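Local coordinates for A-adding tRNA nucleotidyltransferase (Aquifex aeolicus, PDB 4WBY), which adds the terminal adenosine to tRNAs ending in CC, using ATP and magnesium, to complete the CCA 3' end, at residues V49-A54 against A90-E95; F120-M125 against R145-K150. All coordinates share one frame; numbering follows the deposited sequence.

Contact 1 (V49-A54 against A90-E95); sequences VVEGNA and ATARRE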
loop_
_atom_site.group_PDB
_atom_site.type_symbol
_atom_site.label_atom_id
_atom_site.label_comp_id
_atom_site.label_asym_id
_atom_site.label_seq_id
_atom_site.Cartn_x
_atom_site.Cartn_y
_atom_site.Cartn_z
ATOM N N VAL A 49 8.262 11.640 18.704
ATOM C CA VAL A 49 7.974 11.105 20.024
ATOM C C VAL A 49 8.520 12.086 21.046
ATOM O O VAL A 49 9.626 12.624 20.892
ATOM C CB VAL A 49 8.565 9.691 20.235
ATOM C CG1 VAL A 49 8.615 9.314 21.722
ATOM C CG2 VAL A 49 7.741 8.675 19.477
ATOM N N VAL A 50 7.721 12.340 22.074
ATOM C CA VAL A 50 8.088 13.261 23.131
ATOM C C VAL A 50 8.206 12.497 24.433
ATOM O O VAL A 50 7.317 11.725 24.781
ATOM C CB VAL A 50 7.046 14.391 23.276
ATOM C CG1 VAL A 50 7.437 15.383 24.393
ATOM C CG2 VAL A 50 6.855 15.107 21.935
ATOM N N GLU A 51 9.312 12.689 25.141
ATOM C CA GLU A 51 9.413 12.184 26.498
ATOM C C GLU A 51 8.759 13.229 27.379
ATOM O O GLU A 51 9.402 14.187 27.800
ATOM C CB GLU A 51 10.869 11.923 26.893
ATOM C CG GLU A 51 11.469 10.686 26.207
ATOM C CD GLU A 51 12.972 10.538 26.415
ATOM O OE1 GLU A 51 13.688 11.553 26.426
ATOM O OE2 GLU A 51 13.446 9.396 26.569
ATOM N N GLY A 52 7.462 13.048 27.621
ATOM C CA GLY A 52 6.652 14.047 28.286
ATOM C C GLY A 52 5.363 14.287 27.521
ATOM O O GLY A 52 4.993 13.499 26.655
ATOM N N ASN A 53 4.679 15.380 27.839
ATOM C CA ASN A 53 3.353 15.630 27.288
ATOM C C ASN A 53 3.381 16.115 25.835
ATOM O O ASN A 53 3.494 17.316 25.567
ATOM C CB ASN A 53 2.612 16.636 28.169
ATOM C CG ASN A 53 1.124 16.671 27.887
ATOM O OD1 ASN A 53 0.697 16.487 26.749
ATOM N ND2 ASN A 53 0.326 16.903 28.923
ATOM N N ALA A 54 3.258 15.169 24.908
ATOM C CA ALA A 54 3.293 15.464 23.475
ATOM C C ALA A 54 2.166 16.388 23.033
ATOM O O ALA A 54 2.345 17.220 22.149
ATOM C CB ALA A 54 3.235 14.180 22.681
ATOM N N ALA A 90 3.608 12.135 19.552
ATOM C CA ALA A 90 3.154 11.060 20.422
ATOM C C ALA A 90 3.979 11.024 21.690
ATOM O O ALA A 90 5.179 11.246 21.666
ATOM C CB ALA A 90 3.225 9.706 19.706
ATOM N N THR A 91 3.313 10.772 22.802
ATOM C CA THR A 91 3.987 10.583 24.074
ATOM C C THR A 91 4.699 9.230 24.060
ATOM O O THR A 91 4.117 8.227 23.646
ATOM C CB THR A 91 2.972 10.664 25.235
ATOM O OG1 THR A 91 2.327 11.947 25.218
ATOM C CG2 THR A 91 3.647 10.454 26.582
ATOM N N ALA A 92 5.956 9.199 24.497
ATOM C CA ALA A 92 6.695 7.932 24.611
ATOM C C ALA A 92 5.927 6.945 25.475
ATOM O O ALA A 92 5.485 7.302 26.561
ATOM C CB ALA A 92 8.085 8.170 25.201
ATOM N N ARG A 93 5.764 5.710 25.002
ATOM C CA ARG A 93 5.036 4.706 25.777
ATOM C C ARG A 93 5.681 3.328 25.677
ATOM O O ARG A 93 6.262 2.981 24.654
ATOM C CB ARG A 93 3.575 4.635 25.324
ATOM C CG ARG A 93 3.387 4.374 23.840
ATOM C CD ARG A 93 1.914 4.224 23.495
ATOM N NE ARG A 93 1.693 4.058 22.059
ATOM C CZ ARG A 93 1.670 2.884 21.435
ATOM N NH1 ARG A 93 1.856 1.761 22.117
ATOM N NH2 ARG A 93 1.460 2.835 20.126
ATOM N N ARG A 94 5.581 2.546 26.746
ATOM C CA ARG A 94 6.232 1.243 26.779
ATOM C C ARG A 94 5.312 0.149 26.250
ATOM O O ARG A 94 5.740 -0.990 26.066
ATOM C CB ARG A 94 6.701 0.911 28.199
ATOM C CG ARG A 94 5.631 1.007 29.262
ATOM C CD ARG A 94 6.167 0.542 30.604
ATOM N NE ARG A 94 7.369 1.275 30.997
ATOM C CZ ARG A 94 7.354 2.414 31.682
ATOM N NH1 ARG A 94 6.199 2.947 32.051
ATOM N NH2 ARG A 94 8.491 3.019 32.000
ATOM N N GLU A 95 4.059 0.511 25.988
ATOM C CA GLU A 95 3.052 -0.431 25.502
ATOM C C GLU A 95 3.481 -1.145 24.224
ATOM O O GLU A 95 3.548 -2.375 24.179
ATOM C CB GLU A 95 1.725 0.295 25.262
ATOM C CG GLU A 95 1.157 0.976 26.500
ATOM C CD GLU A 95 -0.181 1.643 26.241
ATOM O OE1 GLU A 95 -0.496 1.914 25.059
ATOM O OE2 GLU A 95 -0.920 1.893 27.220
HETATM O O HOH W 1 6.522 10.015 27.930
#
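Val-49 lies beside Ala-90 in a parallel strand pair, its CG1 reaching past that residue to the methyl of Ala-92, 3.7 Å from Val-49 CG1 to Ala-92 CB. The torsion that sets CG1 anti to the backbone N (chi1 163°) gives it this reach; Arg-118 of the ATP site and Asp-114 also pack on the valine. Val-50 makes both strand bonds between 49-54 and 90-95: its N donates to Ala-90 O at 2.8 Å, and its O accepts from Ala-92 N at 2.9 Å. Its own side chain turns to the other face of the sheet, where Thr-91 also points. CB of Glu-51 points away, and its carboxylate is bound by Tyr-28 OH and Leu-111 N. Past the last strand bond a water links the two backbones, accepting from Gly-52 N and donating to Ala-92 O. At the backbone angles of Gly-52 (phi 132°, psi -165°) a CB would jam against the carbonyl O of Glu-51, which calls for glycine. Gly-52 O lies against Thr-91 CG2, 3.3 Å away. Asn-53 caps the next helix, OD1 receiving Glu-56 N. Ala-54 CB presses on the peptide after Ala-90, 3.4 Å from Ala-90 C. Ala-54 N makes a weak bond of 3.4 Å to Thr-91 OG1, a hydroxyl also bonded to Gly-76 O. The strand-to-helix turn thus folds back over the end of strand 85-91, inside the nucleotidyltransferase head-domain sheet, whose strand 45-51 carries the inferred magnesium ligands Asp-45 and Asp-47.

Contact 2 (F120-M125 against R145-K150); sequences FTINAM and RDLKDK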
loop_
_atom_site.group_PDB
_atom_site.type_symbol
_atom_site.label_atom_id
_atom_site.label_comp_id
_atom_site.label_asym_id
_atom_site.label_seq_id
_atom_site.Cartn_x
_atom_site.Cartn_y
_atom_site.Cartn_z
ATOM N N PHE A 120 10.370 -3.731 13.443
ATOM C CA PHE A 120 11.637 -4.195 12.874
ATOM C C PHE A 120 12.732 -3.181 13.124
ATOM O O PHE A 120 12.449 -1.994 13.310
ATOM C CB PHE A 120 11.468 -4.480 11.377
ATOM C CG PHE A 120 10.281 -5.337 11.091
ATOM C CD1 PHE A 120 10.249 -6.648 11.548
ATOM C CD2 PHE A 120 9.170 -4.828 10.431
ATOM C CE1 PHE A 120 9.139 -7.448 11.345
ATOM C CE2 PHE A 120 8.054 -5.623 10.216
ATOM C CZ PHE A 120 8.034 -6.936 10.684
ATOM N N THR A 121 13.981 -3.644 13.154
ATOM C CA THR A 121 15.068 -2.766 13.571
ATOM C C THR A 121 15.182 -1.528 12.687
ATOM O O THR A 121 15.505 -0.445 13.179
ATOM C CB THR A 121 16.423 -3.491 13.593
ATOM O OG1 THR A 121 16.723 -3.988 12.287
ATOM C CG2 THR A 121 16.407 -4.654 14.597
ATOM N N ILE A 122 14.898 -1.664 11.396
ATOM C CA ILE A 122 15.053 -0.519 10.510
ATOM C C ILE A 122 13.960 0.523 10.748
ATOM O O ILE A 122 14.080 1.656 10.282
ATOM C CB ILE A 122 15.073 -0.927 9.020
ATOM C CG1 ILE A 122 13.750 -1.580 8.600
ATOM C CG2 ILE A 122 16.296 -1.804 8.714
ATOM C CD1 ILE A 122 13.618 -1.787 7.091
ATOM N N ASN A 123 12.916 0.140 11.487
ATOM C CA ASN A 123 11.817 1.044 11.840
ATOM C C ASN A 123 11.879 1.541 13.280
ATOM O O ASN A 123 10.943 2.195 13.764
ATOM C CB ASN A 123 10.467 0.354 11.617
ATOM C CG ASN A 123 10.226 0.006 10.173
ATOM O OD1 ASN A 123 10.807 0.608 9.268
ATOM N ND2 ASN A 123 9.357 -0.978 9.939
ATOM N N ALA A 124 12.978 1.245 13.960
ATOM C CA ALA A 124 13.063 1.501 15.388
ATOM C C ALA A 124 14.169 2.494 15.727
ATOM O O ALA A 124 14.701 2.484 16.831
ATOM C CB ALA A 124 13.274 0.194 16.142
ATOM N N MET A 125 14.500 3.366 14.783
ATOM C CA MET A 125 15.490 4.412 15.025
ATOM C C MET A 125 14.850 5.768 15.260
ATOM O O MET A 125 13.668 5.974 14.970
ATOM C CB MET A 125 16.472 4.496 13.860
ATOM C CG MET A 125 17.326 3.233 13.762
ATOM S SD MET A 125 18.471 3.214 12.370
ATOM C CE MET A 125 17.342 2.885 11.027
ATOM N N ARG A 145 22.878 -0.984 10.658
ATOM C CA ARG A 145 23.553 -2.197 10.199
ATOM C C ARG A 145 22.596 -3.079 9.389
ATOM O O ARG A 145 22.995 -3.674 8.383
ATOM C CB ARG A 145 24.121 -2.966 11.392
ATOM C CG ARG A 145 24.814 -4.278 11.031
ATOM C CD ARG A 145 26.025 -4.076 10.144
ATOM N NE ARG A 145 26.643 -5.358 9.807
ATOM C CZ ARG A 145 27.952 -5.553 9.688
ATOM N NH1 ARG A 145 28.796 -4.549 9.878
ATOM N NH2 ARG A 145 28.416 -6.758 9.378
ATOM N N ASP A 146 21.337 -3.160 9.803
ATOM C CA ASP A 146 20.379 -3.963 9.049
ATOM C C ASP A 146 19.957 -3.284 7.737
ATOM O O ASP A 146 19.636 -3.970 6.767
ATOM C CB ASP A 146 19.169 -4.306 9.917
ATOM C CG ASP A 146 19.488 -5.381 10.945
ATOM O OD1 ASP A 146 20.495 -6.106 10.772
ATOM O OD2 ASP A 146 18.738 -5.509 11.922
ATOM N N LEU A 147 19.992 -1.956 7.674
ATOM C CA LEU A 147 19.865 -1.294 6.373
ATOM C C LEU A 147 21.027 -1.688 5.473
ATOM O O LEU A 147 20.830 -2.084 4.321
ATOM C CB LEU A 147 19.823 0.227 6.502
ATOM C CG LEU A 147 18.516 0.876 6.955
ATOM C CD1 LEU A 147 18.702 2.378 7.113
ATOM C CD2 LEU A 147 17.356 0.590 6.009
ATOM N N LYS A 148 22.241 -1.567 6.003
ATOM C CA LYS A 148 23.445 -1.925 5.263
ATOM C C LYS A 148 23.350 -3.333 4.688
ATOM O O LYS A 148 23.668 -3.570 3.514
ATOM C CB LYS A 148 24.668 -1.824 6.172
ATOM C CG LYS A 148 25.979 -2.181 5.480
ATOM C CD LYS A 148 27.163 -2.005 6.420
ATOM C CE LYS A 148 28.480 -2.306 5.722
ATOM N NZ LYS A 148 29.660 -1.952 6.569
ATOM N N ASP A 149 22.894 -4.262 5.523
ATOM C CA ASP A 149 22.872 -5.670 5.166
ATOM C C ASP A 149 21.577 -6.103 4.486
ATOM O O ASP A 149 21.441 -7.264 4.101
ATOM C CB ASP A 149 23.119 -6.509 6.418
ATOM C CG ASP A 149 24.539 -6.354 6.954
ATOM O OD1 ASP A 149 25.446 -5.967 6.179
ATOM O OD2 ASP A 149 24.755 -6.622 8.151
ATOM N N LYS A 150 20.645 -5.162 4.321
ATOM C CA LYS A 150 19.354 -5.410 3.660
ATOM C C LYS A 150 18.569 -6.519 4.362
ATOM O O LYS A 150 18.119 -7.497 3.743
ATOM C CB LYS A 150 19.565 -5.741 2.184
ATOM C CG LYS A 150 20.241 -4.611 1.426
ATOM C CD LYS A 150 20.414 -5.007 -0.025
ATOM C CE LYS A 150 20.867 -3.850 -0.869
ATOM N NZ LYS A 150 20.930 -4.188 -2.323
#
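Asp-146 reaches from helix 143-149 to Thr-121 at the start of a short 3-10 turn, the two side chains crossing at about a right angle. CB of Asp-146 lies beside two neighbours, 3.4 Å from Thr-121 OG1 and 4.0 Å from Ile-122 CG2. From there CG lies anti to the carbonyl carbon (chi1 -75°), which carries the carboxylate out to the threonine. At the tip, Asp-146 OD2 accepts the proton of Thr-121 OG1 at 2.6 Å, on the anti lone pair, turned away from OD1. The same oxygen forms a salt bridge with Arg-153 NE, so a buried carboxylate oxygen is gripped by a neutral donor and a cationic one, a setting that would favour the ionised form. Thr-121 is also tied to Arg-153 through the backbone. This turn belongs to the nucleotidyltransferase head domain and leads from the ATP-binding Arg-118 and Asp-119 to Asn-123, another ATP ligand, whose OD1 and ND2 are held by Arg-35 and Asp-119. Beside the polar pair the contact is apolar. Ile-122 presents CG2 to Leu-147, meeting CD2 at 3.8 Å, while Leu-177 and Ile-152 also pack on the isoleucine. The other branch of Leu-147, CD1, faces the methyl of Met-125, with 4.2 Å between CD1 and CE. A bend at the last torsion of Met-125 (chi3 -75°) swings CE toward the leucine, and Leu-38 of helix 32-38 touches both residues. Beyond Leu-147 the helix finishes in a Schellman motif, Lys-150 taking a positive phi.

How the contacts relate
Both contacts lie in the head domain and come in series along the chain, contact 1 closing before contact 2 opens. Their centres are 22 Å apart and their nearest atoms about 8 Å, without touching. Contact 1 joins neighbouring strands 45-51 and 85-91 of the mixed sheet; contact 2 sets the loop before strand 126-128 of that sheet against helix 143-149. Strand 26-30 lies between strands 45-51 and 126-128. Helix 111-116 comes between them in the chain, which then runs through Arg-118 and Asp-119 into 120-125. Contact 2 holds the ATP-binding Asn-123, whereas contact 1 borders the site, the side chain of Val-49 being about 4 Å from that of Arg-118.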